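Nrps/pks (Streptomyces albus, PDB 4OPF) probably catalyses decarboxylative Claisen condensation during chain elongation, as a ketosynthase domain of the AT-less type I polyketide synthase that makes oxazolomycin. Local coordinates at residues Gly273-Ala278 with Leu307-Ala312. Sequence-based numbering, arbitrary orientation.
Sequences GVMARA and LKAIAA
The selenomethionine M275 reaches from helix 268-282 to helix 300-314 and lays its terminal methyl on the backbone between A309 and I310. M275 CE lies 3.5 Å from A309 C and 3.6 Å from I310 N, so the methyl rests on the peptide link, where the small A309 side chain leaves the backbone open to it. A309 CB borders M275 CE at 3.6 Å. The M275 chain runs extended through chi2 and then bends at chi3 (-81°), which turns CE onto the peptide while SE stays beside I310. There the side chains cross at about a right angle, with M275 SE 3.9 Å from I310 CG1. This single side chain makes all the contact of 273-278 with 307-312, and the backbones stay apart, 8.1 Å between the CA atoms of M275 and I310. V313, Y314 and H404 also touch M275, and the three touching residues are all buried. The solvent side is looser, with A276, K308 and A312 exposed. R277 separately reaches D178 of the second subunit in a salt bridge. Helix 268-282 lies on strands 247-256 and 401-408 through V274 and A278, and helix 300-314 packs against it through M275, an arrangement characteristic of the thiolase fold of ketosynthases.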
loop_
_atom_site.group_PDB
_atom_site.type_symbol
_atom_site.label_atom_id
_atom_site.label_comp_id
_atom_site.label_asym_id
_atom_site.label_seq_id
_atom_site.Cartn_x
_atom_site.Cartn_y
_atom_site.Cartn_z
ATOM N N GLY A 273 -9.522 8.783 -16.946
ATOM C CA GLY A 273 -8.198 9.149 -16.521
ATOM C C GLY A 273 -7.334 7.941 -16.141
ATOM O O GLY A 273 -6.173 7.881 -16.479
ATOM N N VAL A 274 -7.898 6.964 -15.425
ATOM C CA VAL A 274 -7.087 5.847 -14.960
ATOM C C VAL A 274 -6.702 4.996 -16.156
ATOM O O VAL A 274 -5.583 4.475 -16.242
ATOM C CB VAL A 274 -7.779 5.035 -13.870
ATOM C CG1 VAL A 274 -8.818 4.082 -14.445
ATOM C CG2 VAL A 274 -6.750 4.253 -13.130
HETATM N N MSE A 275 -7.591 4.895 -17.121
HETATM C CA MSE A 275 -7.253 4.091 -18.309
HETATM C C MSE A 275 -6.219 4.817 -19.159
HETATM O O MSE A 275 -5.256 4.196 -19.606
HETATM C CB MSE A 275 -8.462 3.761 -19.166
HETATM C CG MSE A 275 -9.481 2.871 -18.436
HETATM SE SE MSE A 275 -10.882 2.208 -19.673
HETATM C CE MSE A 275 -11.963 3.796 -19.657
ATOM N N ALA A 276 -6.404 6.107 -19.395
ATOM C CA ALA A 276 -5.404 6.883 -20.139
ATOM C C ALA A 276 -4.051 6.898 -19.460
ATOM O O ALA A 276 -3.019 6.809 -20.115
ATOM C CB ALA A 276 -5.902 8.318 -20.357
ATOM N N ARG A 277 -4.011 6.966 -18.130
ATOM C CA ARG A 277 -2.747 6.881 -17.419
ATOM C C ARG A 277 -2.055 5.546 -17.574
ATOM O O ARG A 277 -0.827 5.475 -17.754
ATOM C CB ARG A 277 -2.981 7.230 -15.930
ATOM C CG ARG A 277 -1.753 7.198 -15.051
ATOM C CD ARG A 277 -0.714 8.303 -15.395
ATOM N NE ARG A 277 0.478 8.046 -14.565
ATOM C CZ ARG A 277 1.721 8.380 -14.879
ATOM N NH1 ARG A 277 2.710 8.041 -14.053
ATOM N NH2 ARG A 277 1.971 9.027 -16.018
ATOM N N ALA A 278 -2.777 4.447 -17.461
ATOM C CA ALA A 278 -2.112 3.140 -17.599
ATOM C C ALA A 278 -1.527 2.975 -18.989
ATOM O O ALA A 278 -0.431 2.402 -19.168
ATOM C CB ALA A 278 -3.062 1.992 -17.337
ATOM N N LEU A 307 -18.684 1.696 -20.952
ATOM C CA LEU A 307 -18.544 1.498 -22.402
ATOM C C LEU A 307 -18.181 2.810 -23.150
ATOM O O LEU A 307 -17.352 2.821 -24.021
ATOM C CB LEU A 307 -19.843 0.958 -22.987
ATOM C CG LEU A 307 -20.203 -0.477 -22.580
ATOM C CD1 LEU A 307 -21.507 -0.805 -23.251
ATOM C CD2 LEU A 307 -19.198 -1.517 -22.975
ATOM N N LYS A 308 -18.776 3.914 -22.757
ATOM C CA LYS A 308 -18.427 5.204 -23.348
ATOM C C LYS A 308 -17.032 5.609 -22.981
ATOM O O LYS A 308 -16.344 6.201 -23.778
ATOM C CB LYS A 308 -19.392 6.275 -22.872
ATOM C CG LYS A 308 -20.784 6.047 -23.438
ATOM C CD LYS A 308 -21.743 7.148 -22.991
ATOM C CE LYS A 308 -23.141 6.912 -23.579
ATOM N NZ LYS A 308 -24.187 7.857 -23.067
ATOM N N ALA A 309 -16.583 5.275 -21.777
ATOM C CA ALA A 309 -15.241 5.684 -21.373
ATOM C C ALA A 309 -14.174 4.877 -22.121
ATOM O O ALA A 309 -13.128 5.432 -22.560
ATOM C CB ALA A 309 -15.071 5.510 -19.862
ATOM N N ILE A 310 -14.399 3.564 -22.248
ATOM C CA ILE A 310 -13.559 2.728 -23.144
ATOM C C ILE A 310 -13.466 3.279 -24.591
ATOM O O ILE A 310 -12.363 3.481 -25.115
ATOM C CB ILE A 310 -14.043 1.284 -23.170
ATOM C CG1 ILE A 310 -13.764 0.685 -21.770
ATOM C CG2 ILE A 310 -13.288 0.483 -24.255
ATOM C CD1 ILE A 310 -14.504 -0.621 -21.520
ATOM N N ALA A 311 -14.597 3.576 -25.191
ATOM C CA ALA A 311 -14.587 4.129 -26.523
ATOM C C ALA A 311 -13.785 5.433 -26.583
ATOM O O ALA A 311 -12.956 5.627 -27.515
ATOM C CB ALA A 311 -16.007 4.350 -27.038
ATOM N N ALA A 312 -13.982 6.313 -25.593
ATOM C CA ALA A 312 -13.330 7.614 -25.611
ATOM C C ALA A 312 -11.820 7.504 -25.457
ATOM O O ALA A 312 -11.078 8.232 -26.092
ATOM C CB ALA A 312 -13.923 8.555 -24.565
#